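PDB 3LY0: dipeptidase AC. Metallo peptidase. MEROPS family M19 from Rhodobacter sphaeroides, which probably hydrolyses dipeptides as a zinc-dependent metallopeptidase, and is captured here with a phosphinate mimic of L-Ala-D-Ala bound near its zinc ions. Local coordinates for residues A[110-118]-A[129-137]; A[118-127]-A[344-355]. All coordinates share one frame; numbering follows the deposited sequence.

Interaction 1: A[110-118]-A[129-137]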
loop_
_atom_site.group_PDB
_atom_site.type_symbol
_atom_site.label_atom_id
_atom_site.label_comp_id
_atom_site.label_asym_id
_atom_site.label_seq_id
_atom_site.Cartn_x
_atom_site.Cartn_y
_atom_site.Cartn_z
ATOM N N ALA A 110 -1.045 19.372 -12.546
ATOM C CA ALA A 110 -0.151 19.925 -11.535
ATOM C C ALA A 110 1.021 20.687 -12.143
ATOM O O ALA A 110 1.842 21.249 -11.415
ATOM C CB ALA A 110 0.338 18.832 -10.595
ATOM N N ARG A 111 1.094 20.701 -13.474
ATOM C CA ARG A 111 2.061 21.541 -14.185
ATOM C C ARG A 111 3.497 21.369 -13.679
ATOM O O ARG A 111 4.199 22.354 -13.430
ATOM C CB ARG A 111 1.657 23.017 -14.079
ATOM C CG ARG A 111 0.923 23.585 -15.281
ATOM C CD ARG A 111 -0.258 22.732 -15.697
ATOM N NE ARG A 111 -1.248 23.505 -16.442
ATOM C CZ ARG A 111 -1.399 23.471 -17.762
ATOM N NH1 ARG A 111 -0.621 22.695 -18.506
ATOM N NH2 ARG A 111 -2.335 24.215 -18.338
ATOM N N GLY A 112 3.929 20.121 -13.528
ATOM C CA GLY A 112 5.303 19.830 -13.158
ATOM C C GLY A 112 5.579 19.618 -11.678
ATOM O O GLY A 112 6.703 19.284 -11.300
ATOM N N ARG A 113 4.570 19.821 -10.835
ATOM C CA ARG A 113 4.734 19.660 -9.389
ATOM C C ARG A 113 4.502 18.223 -8.922
ATOM O O ARG A 113 4.730 17.893 -7.754
ATOM C CB ARG A 113 3.788 20.600 -8.650
ATOM C CG ARG A 113 4.128 22.069 -8.838
ATOM C CD ARG A 113 3.178 22.936 -8.049
ATOM N NE ARG A 113 1.834 22.910 -8.611
ATOM C CZ ARG A 113 0.733 23.157 -7.910
ATOM N NH1 ARG A 113 0.822 23.437 -6.617
ATOM N NH2 ARG A 113 -0.455 23.116 -8.497
ATOM N N PHE A 114 4.051 17.382 -9.848
ATOM C CA PHE A 114 3.807 15.969 -9.574
ATOM C C PHE A 114 4.249 15.211 -10.806
ATOM O O PHE A 114 4.002 15.655 -11.927
ATOM C CB PHE A 114 2.318 15.732 -9.324
ATOM C CG PHE A 114 1.937 14.270 -9.171
ATOM C CD1 PHE A 114 2.319 13.550 -8.047
ATOM C CD2 PHE A 114 1.182 13.634 -10.138
ATOM C CE1 PHE A 114 1.954 12.214 -7.888
ATOM C CE2 PHE A 114 0.809 12.292 -9.988
ATOM C CZ PHE A 114 1.202 11.588 -8.864
ATOM N N LYS A 115 4.909 14.076 -10.618
ATOM C CA LYS A 115 5.361 13.289 -11.763
ATOM C C LYS A 115 5.113 11.811 -11.530
ATOM O O LYS A 115 5.506 11.275 -10.495
ATOM C CB LYS A 115 6.857 13.516 -12.023
ATOM C CG LYS A 115 7.382 12.741 -13.229
ATOM C CD LYS A 115 8.895 12.881 -13.396
ATOM C CE LYS A 115 9.423 11.950 -14.487
ATOM N NZ LYS A 115 8.817 12.214 -15.824
ATOM N N VAL A 116 4.487 11.158 -12.506
ATOM C CA VAL A 116 4.381 9.705 -12.513
ATOM C C VAL A 116 5.735 9.145 -12.940
ATOM O O VAL A 116 6.203 9.413 -14.047
ATOM C CB VAL A 116 3.257 9.220 -13.443
ATOM C CG1 VAL A 116 3.243 7.699 -13.509
ATOM C CG2 VAL A 116 1.919 9.745 -12.956
ATOM N N CYS A 117 6.381 8.412 -12.043
ATOM C CA CYS A 117 7.722 7.906 -12.295
ATOM C C CYS A 117 7.719 6.453 -12.731
ATOM O O CYS A 117 6.935 5.639 -12.226
ATOM C CB CYS A 117 8.595 8.053 -11.049
ATOM S SG CYS A 117 8.918 9.764 -10.542
ATOM N N ARG A 118 8.624 6.128 -13.645
ATOM C CA ARG A 118 8.704 4.796 -14.218
ATOM C C ARG A 118 10.038 4.118 -13.918
ATOM O O ARG A 118 10.202 2.923 -14.181
ATOM C CB ARG A 118 8.457 4.873 -15.733
ATOM C CG ARG A 118 7.036 5.318 -16.068
ATOM C CD ARG A 118 6.845 5.678 -17.545
ATOM N NE ARG A 118 5.422 5.828 -17.853
ATOM C CZ ARG A 118 4.703 6.927 -17.617
ATOM N NH1 ARG A 118 5.274 8.000 -17.082
ATOM N NH2 ARG A 118 3.406 6.951 -17.917
ATOM N N ASP A 129 14.581 17.332 -6.389
ATOM C CA ASP A 129 13.960 18.539 -6.926
ATOM C C ASP A 129 12.732 19.011 -6.148
ATOM O O ASP A 129 12.172 20.060 -6.460
ATOM C CB ASP A 129 13.589 18.338 -8.400
ATOM C CG ASP A 129 14.806 18.291 -9.306
ATOM O OD1 ASP A 129 15.906 18.656 -8.836
ATOM O OD2 ASP A 129 14.661 17.888 -10.481
ATOM N N GLY A 130 12.305 18.241 -5.151
ATOM C CA GLY A 130 11.092 18.575 -4.423
ATOM C C GLY A 130 9.816 18.467 -5.252
ATOM O O GLY A 130 8.833 19.158 -4.984
ATOM N N ILE A 131 9.832 17.607 -6.267
ATOM C CA ILE A 131 8.643 17.327 -7.066
ATOM C C ILE A 131 8.000 16.059 -6.507
ATOM O O ILE A 131 8.686 15.073 -6.267
ATOM C CB ILE A 131 9.013 17.084 -8.539
ATOM C CG1 ILE A 131 9.735 18.307 -9.120
ATOM C CG2 ILE A 131 7.779 16.702 -9.351
ATOM C CD1 ILE A 131 10.332 18.064 -10.493
ATOM N N VAL A 132 6.694 16.083 -6.264
ATOM C CA VAL A 132 6.038 14.903 -5.697
ATOM C C VAL A 132 6.038 13.774 -6.728
ATOM O O VAL A 132 5.658 13.977 -7.888
ATOM C CB VAL A 132 4.597 15.214 -5.248
ATOM C CG1 VAL A 132 3.919 13.949 -4.729
ATOM C CG2 VAL A 132 4.599 16.280 -4.154
ATOM N N SER A 133 6.492 12.597 -6.307
ATOM C CA SER A 133 6.562 11.447 -7.201
ATOM C C SER A 133 5.377 10.506 -7.004
ATOM O O SER A 133 4.812 10.394 -5.908
ATOM C CB SER A 133 7.875 10.689 -7.001
ATOM O OG SER A 133 8.032 10.297 -5.642
ATOM N N GLY A 134 5.007 9.828 -8.083
ATOM C CA GLY A 134 3.950 8.835 -8.017
ATOM C C GLY A 134 4.338 7.579 -8.757
ATOM O O GLY A 134 4.825 7.652 -9.882
ATOM N N ILE A 135 4.115 6.426 -8.135
ATOM C CA ILE A 135 4.251 5.143 -8.818
ATOM C C ILE A 135 2.855 4.590 -9.080
ATOM O O ILE A 135 2.043 4.479 -8.158
ATOM C CB ILE A 135 5.048 4.134 -7.971
ATOM C CG1 ILE A 135 6.464 4.651 -7.698
ATOM C CG2 ILE A 135 5.088 2.758 -8.654
ATOM C CD1 ILE A 135 7.263 3.775 -6.757
ATOM N N MET A 136 2.571 4.264 -10.340
ATOM C CA MET A 136 1.307 3.602 -10.686
ATOM C C MET A 136 1.298 2.157 -10.177
ATOM O O MET A 136 2.132 1.332 -10.580
ATOM C CB MET A 136 1.074 3.653 -12.202
ATOM C CG MET A 136 -0.276 3.081 -12.647
ATOM S SD MET A 136 -0.544 3.035 -14.471
ATOM C CE MET A 136 -0.321 4.773 -14.900
ATOM N N HIS A 137 0.337 1.872 -9.305
ATOM C CA HIS A 137 0.238 0.604 -8.598
ATOM C C HIS A 137 -1.149 0.031 -8.804
ATOM O O HIS A 137 -2.129 0.774 -8.808
ATOM C CB HIS A 137 0.458 0.834 -7.097
ATOM C CG HIS A 137 0.186 -0.373 -6.251
ATOM N ND1 HIS A 137 1.106 -1.387 -6.090
ATOM C CD2 HIS A 137 -0.902 -0.729 -5.527
ATOM C CE1 HIS A 137 0.598 -2.311 -5.291
ATOM N NE2 HIS A 137 -0.619 -1.937 -4.937
HETATM O O HOH W 1 5.708 19.643 -5.740
HETATM O O HOH W 2 4.611 4.161 -12.254
#
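F114 lies along the backbone of the neighbouring strand, its ring carried past V132 toward G134. With CG anti to the backbone N (chi1 174°), one side of the ring follows the partner: CD1 meets CG1 of V132 at 3.7 Å, and CE1 stands 3.9 Å from both S133 O and G134 N. The CB of V132 sits in the ring plane, at its edge. G134 has no side chain, and the ring tip lies over that place, with CZ of F114 4.0 Å from CA of G134. At the start of the pairing I131 turns its CG2 branch onto the type I' turn A110-R113, touching G112 O at 3.4 Å. On the sheet face that carries K115 and S133, SG of C117 rests against CB of S133 at 3.8 Å.

The backbones pair in parallel, F114 with V132, K115 with S133 and V116 with G134. Four backbone N-H...O hydrogen bonds alternate between the strands, from V132 N to R113 O, K115 N to V132 O, G134 N to K115 O, and C117 N to G134 O. The bond from C117 N to G134 O is 2.8 Å long with an N-H...O angle of 165°. A water bridges R113 O and G130 O before the pairing, and another joins C117 O to M136 N after it.

This is the strand pair of a beta-alpha-beta unit, linked by helix 120-129. Strand 132-139 is also bonded to strand 50-57, through S133 and I135, while F114 packs on L103 and M106 of helix 89-109 and meets W31 and F55 edge-to-face.

Interaction 2: A[118-127]-A[344-355]. Unlike the reference sequence in segment 344-355: T354 (reference Ser).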
loop_
_atom_site.group_PDB
_atom_site.type_symbol
_atom_site.label_atom_id
_atom_site.label_comp_id
_atom_site.label_asym_id
_atom_site.label_seq_id
_atom_site.Cartn_x
_atom_site.Cartn_y
_atom_site.Cartn_z
ATOM N N ARG A 118 8.624 6.128 -13.645
ATOM C CA ARG A 118 8.704 4.796 -14.218
ATOM C C ARG A 118 10.038 4.118 -13.918
ATOM O O ARG A 118 10.202 2.923 -14.181
ATOM C CB ARG A 118 8.457 4.873 -15.733
ATOM C CG ARG A 118 7.036 5.318 -16.068
ATOM C CD ARG A 118 6.845 5.678 -17.545
ATOM N NE ARG A 118 5.422 5.828 -17.853
ATOM C CZ ARG A 118 4.703 6.927 -17.617
ATOM N NH1 ARG A 118 5.274 8.000 -17.082
ATOM N NH2 ARG A 118 3.406 6.951 -17.917
ATOM N N THR A 119 10.981 4.876 -13.363
ATOM C CA THR A 119 12.303 4.351 -13.005
ATOM C C THR A 119 12.743 4.874 -11.637
ATOM O O THR A 119 12.248 5.904 -11.175
ATOM C CB THR A 119 13.379 4.791 -14.021
ATOM O OG1 THR A 119 13.666 6.182 -13.828
ATOM C CG2 THR A 119 12.918 4.558 -15.459
ATOM N N ALA A 120 13.691 4.187 -11.001
ATOM C CA ALA A 120 14.184 4.620 -9.695
ATOM C C ALA A 120 14.936 5.947 -9.824
ATOM O O ALA A 120 14.884 6.794 -8.932
ATOM C CB ALA A 120 15.076 3.558 -9.075
ATOM N N ALA A 121 15.619 6.131 -10.951
ATOM C CA ALA A 121 16.330 7.377 -11.195
ATOM C C ALA A 121 15.362 8.555 -11.218
ATOM O O ALA A 121 15.659 9.627 -10.686
ATOM C CB ALA A 121 17.123 7.304 -12.498
ATOM N N GLU A 122 14.193 8.359 -11.824
ATOM C CA GLU A 122 13.198 9.421 -11.853
ATOM C C GLU A 122 12.690 9.740 -10.449
ATOM O O GLU A 122 12.518 10.901 -10.078
ATOM C CB GLU A 122 12.031 9.058 -12.770
ATOM C CG GLU A 122 12.390 9.116 -14.258
ATOM C CD GLU A 122 11.280 8.625 -15.186
ATOM O OE1 GLU A 122 10.217 8.177 -14.709
ATOM O OE2 GLU A 122 11.472 8.701 -16.415
ATOM N N VAL A 123 12.442 8.703 -9.660
ATOM C CA VAL A 123 12.018 8.917 -8.287
ATOM C C VAL A 123 13.053 9.731 -7.503
ATOM O O VAL A 123 12.703 10.684 -6.811
ATOM C CB VAL A 123 11.743 7.582 -7.580
ATOM C CG1 VAL A 123 11.486 7.817 -6.100
ATOM C CG2 VAL A 123 10.562 6.859 -8.238
ATOM N N ARG A 124 14.321 9.351 -7.606
ATOM C CA ARG A 124 15.368 10.065 -6.882
ATOM C C ARG A 124 15.530 11.502 -7.373
ATOM O O ARG A 124 15.818 12.401 -6.582
ATOM C CB ARG A 124 16.701 9.323 -6.965
ATOM C CG ARG A 124 16.763 8.032 -6.154
ATOM C CD ARG A 124 18.211 7.601 -6.013
ATOM N NE ARG A 124 18.388 6.298 -5.387
ATOM C CZ ARG A 124 18.460 6.107 -4.072
ATOM N NH1 ARG A 124 18.642 4.888 -3.594
ATOM N NH2 ARG A 124 18.338 7.132 -3.238
ATOM N N SER A 125 15.343 11.721 -8.669
ATOM C CA SER A 125 15.446 13.061 -9.215
ATOM C C SER A 125 14.313 13.910 -8.658
ATOM O O SER A 125 14.519 15.051 -8.270
ATOM C CB SER A 125 15.416 13.039 -10.744
ATOM O OG SER A 125 15.598 14.341 -11.263
ATOM N N CYS A 126 13.113 13.340 -8.598
ATOM C CA CYS A 126 11.987 14.045 -8.003
ATOM C C CYS A 126 12.269 14.423 -6.555
ATOM O O CYS A 126 11.940 15.530 -6.124
ATOM C CB CYS A 126 10.716 13.195 -8.080
ATOM S SG CYS A 126 9.986 13.119 -9.730
ATOM N N HIS A 127 12.881 13.504 -5.813
ATOM C CA HIS A 127 13.198 13.738 -4.412
ATOM C C HIS A 127 14.123 14.945 -4.301
ATOM O O HIS A 127 13.867 15.869 -3.525
ATOM C CB HIS A 127 13.846 12.497 -3.787
ATOM C CG HIS A 127 14.129 12.636 -2.324
ATOM N ND1 HIS A 127 13.318 12.094 -1.348
ATOM C CD2 HIS A 127 15.130 13.271 -1.669
ATOM C CE1 HIS A 127 13.814 12.379 -0.158
ATOM N NE2 HIS A 127 14.910 13.097 -0.325
ATOM N N HIS A 344 12.309 7.421 3.654
ATOM C CA HIS A 344 12.362 7.274 2.201
ATOM C C HIS A 344 13.493 6.414 1.640
ATOM O O HIS A 344 13.328 5.816 0.579
ATOM C CB HIS A 344 12.403 8.648 1.516
ATOM C CG HIS A 344 13.592 9.479 1.893
ATOM N ND1 HIS A 344 13.516 10.511 2.803
ATOM C CD2 HIS A 344 14.883 9.438 1.478
ATOM C CE1 HIS A 344 14.706 11.069 2.937
ATOM N NE2 HIS A 344 15.556 10.435 2.148
ATOM N N GLU A 345 14.650 6.382 2.296
ATOM C CA GLU A 345 15.799 5.726 1.662
ATOM C C GLU A 345 15.557 4.242 1.408
ATOM O O GLU A 345 15.976 3.703 0.386
ATOM C CB GLU A 345 17.090 5.927 2.467
ATOM C CG GLU A 345 17.552 7.378 2.557
ATOM C CD GLU A 345 18.822 7.536 3.374
ATOM O OE1 GLU A 345 19.262 6.548 3.994
ATOM O OE2 GLU A 345 19.369 8.658 3.414
ATOM N N ASN A 346 14.878 3.578 2.334
ATOM C CA ASN A 346 14.624 2.151 2.170
ATOM C C ASN A 346 13.755 1.852 0.943
ATOM O O ASN A 346 14.040 0.917 0.199
ATOM C CB ASN A 346 14.013 1.541 3.438
ATOM C CG ASN A 346 15.015 1.451 4.577
ATOM O OD1 ASN A 346 16.216 1.613 4.370
ATOM N ND2 ASN A 346 14.531 1.186 5.779
ATOM N N TRP A 347 12.689 2.624 0.739
ATOM C CA TRP A 347 11.896 2.435 -0.475
ATOM C C TRP A 347 12.744 2.639 -1.716
ATOM O O TRP A 347 12.632 1.869 -2.668
ATOM C CB TRP A 347 10.680 3.361 -0.543
ATOM C CG TRP A 347 9.483 2.770 0.139
ATOM C CD1 TRP A 347 8.795 3.295 1.201
ATOM C CD2 TRP A 347 8.844 1.522 -0.174
ATOM N NE1 TRP A 347 7.766 2.459 1.559
ATOM C CE2 TRP A 347 7.771 1.364 0.730
ATOM C CE3 TRP A 347 9.075 0.525 -1.135
ATOM C CZ2 TRP A 347 6.927 0.250 0.704
ATOM C CZ3 TRP A 347 8.228 -0.578 -1.165
ATOM C CH2 TRP A 347 7.169 -0.705 -0.245
ATOM N N TYR A 348 13.573 3.679 -1.726
ATOM C CA TYR A 348 14.356 3.951 -2.929
ATOM C C TYR A 348 15.314 2.803 -3.233
ATOM O O TYR A 348 15.472 2.420 -4.390
ATOM C CB TYR A 348 15.110 5.285 -2.835
ATOM C CG TYR A 348 14.242 6.516 -2.665
ATOM C CD1 TYR A 348 12.877 6.491 -2.934
ATOM C CD2 TYR A 348 14.799 7.714 -2.239
ATOM C CE1 TYR A 348 12.092 7.626 -2.777
ATOM C CE2 TYR A 348 14.021 8.854 -2.073
ATOM C CZ TYR A 348 12.667 8.803 -2.344
ATOM O OH TYR A 348 11.891 9.927 -2.184
ATOM N N GLY A 349 15.952 2.264 -2.198
ATOM C CA GLY A 349 16.804 1.099 -2.361
ATOM C C GLY A 349 16.028 -0.104 -2.874
ATOM O O GLY A 349 16.486 -0.805 -3.773
ATOM N N LEU A 350 14.854 -0.351 -2.295
ATOM C CA LEU A 350 14.004 -1.451 -2.733
ATOM C C LEU A 350 13.660 -1.315 -4.227
ATOM O O LEU A 350 13.696 -2.298 -4.982
ATOM C CB LEU A 350 12.731 -1.501 -1.873
ATOM C CG LEU A 350 11.680 -2.569 -2.221
ATOM C CD1 LEU A 350 10.828 -2.173 -3.428
ATOM C CD2 LEU A 350 12.316 -3.940 -2.438
ATOM N N LEU A 351 13.322 -0.103 -4.652
ATOM C CA LEU A 351 12.982 0.113 -6.056
ATOM C C LEU A 351 14.160 -0.239 -6.948
ATOM O O LEU A 351 13.985 -0.856 -7.992
ATOM C CB LEU A 351 12.523 1.547 -6.310
ATOM C CG LEU A 351 11.237 1.969 -5.591
ATOM C CD1 LEU A 351 10.961 3.448 -5.858
ATOM C CD2 LEU A 351 10.056 1.093 -6.000
ATOM N N GLU A 352 15.364 0.123 -6.520
ATOM C CA GLU A 352 16.551 -0.162 -7.318
ATOM C C GLU A 352 16.809 -1.667 -7.376
ATOM O O GLU A 352 17.168 -2.207 -8.431
ATOM C CB GLU A 352 17.763 0.614 -6.780
ATOM C CG GLU A 352 17.631 2.119 -6.992
ATOM C CD GLU A 352 18.730 2.930 -6.324
ATOM O OE1 GLU A 352 19.030 4.029 -6.833
ATOM O OE2 GLU A 352 19.285 2.471 -5.303
ATOM N N ARG A 353 16.595 -2.353 -6.254
ATOM C CA ARG A 353 16.764 -3.800 -6.222
ATOM C C ARG A 353 15.741 -4.543 -7.074
ATOM O O ARG A 353 15.990 -5.668 -7.504
ATOM C CB ARG A 353 16.711 -4.332 -4.788
ATOM C CG ARG A 353 17.819 -3.823 -3.890
ATOM C CD ARG A 353 17.971 -4.683 -2.642
ATOM N NE ARG A 353 16.802 -4.674 -1.756
ATOM C CZ ARG A 353 16.468 -3.653 -0.972
ATOM N NH1 ARG A 353 17.192 -2.543 -0.973
ATOM N NH2 ARG A 353 15.405 -3.738 -0.186
ATOM N N THR A 354 14.597 -3.913 -7.322
ATOM C CA THR A 354 13.480 -4.570 -7.998
ATOM C C THR A 354 13.419 -4.237 -9.481
ATOM O O THR A 354 13.244 -5.121 -10.326
ATOM C CB THR A 354 12.152 -4.119 -7.391
ATOM O OG1 THR A 354 12.120 -4.517 -6.019
ATOM C CG2 THR A 354 10.986 -4.764 -8.118
ATOM N N TRP A 355 13.532 -2.951 -9.781
ATOM C CA TRP A 355 13.442 -2.473 -11.149
ATOM C C TRP A 355 14.792 -2.616 -11.840
ATOM O O TRP A 355 14.881 -2.508 -13.065
ATOM C CB TRP A 355 12.986 -1.015 -11.167
ATOM C CG TRP A 355 11.551 -0.780 -10.727
ATOM C CD1 TRP A 355 10.543 -1.706 -10.625
ATOM C CD2 TRP A 355 10.976 0.475 -10.344
ATOM N NE1 TRP A 355 9.386 -1.103 -10.199
ATOM C CE2 TRP A 355 9.622 0.235 -10.023
ATOM C CE3 TRP A 355 11.474 1.779 -10.243
ATOM C CZ2 TRP A 355 8.767 1.248 -9.614
ATOM C CZ3 TRP A 355 10.624 2.781 -9.843
ATOM C CH2 TRP A 355 9.279 2.513 -9.529
HETATM O O HOH W 3 10.477 10.962 -4.610
HETATM O O HOH W 4 18.477 4.280 -0.753
#
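The hydroxyl of Y348 is held by two partners: H127 ND1 at 2.7 Å, in a hydrogen bond whose donor could be either group, and a water that also donates to V123 O. ND1 lies at the edge of the tyrosine ring, near its plane, and the two side chains cross at about a right angle. The adjacent ring carbon, CE1 of H127, stands 3.3 Å above the centre of the H344 ring. This edge-to-face pair has its planes at 50°, and ND1 of H344 bonds outward to P8 O.

R124 grips E352 side-on with two nitrogens, NE to OE1 at 2.8 Å and NH1 to OE2 at 3.0 Å. Both oxygens lie close to the guanidinium plane, yet the nitrogens meet the carboxylate from above its own plane, the two groups being turned 51° apart. An arginine chain extended from CG to NE spans the gap, and CB of Y348 covers one face of the guanidinium. A second water ties NH1 to E345 O.

Apolar contacts accompany these bonds: V123 CG1 meets CE1 of Y348 at 3.4 Å. Toward the start of helix 120-127, A120 sets its CB against CG of E352, and its backbone N faces the edge of the W355 indole. That indole is anchored by NE1 to R160 O.

The axes of 120-127 and 344-354 run at 158° and approach to 9.9 Å. Their parent helices, 120-129 and 336-354, thus pack nearly antiparallel on the outside of the TIM-barrel-like fold of the M19 family, with L351 and W355 touching I135 of the strand layer beneath.

In the fold
The centres of the two contacts lie about 12 Å apart, on the same side of the chain's centre. Strand 114-116, helix 120-129 and strand 132-139 follow one another, so interaction 1 closes the beta-alpha-beta unit whose connecting helix supplies one side of interaction 2. The other side, 344-355, comes more than 200 residues later and brings the chain's last helix against that unit. R118 belongs to both contacts, and they touch directly where C117 packs on V123 and C126. The crossover helix and the C-terminal helix lie side by side against the strands. Strand 132-139 ends at E139, which binds both zinc ions, so the unit runs directly into the metal site.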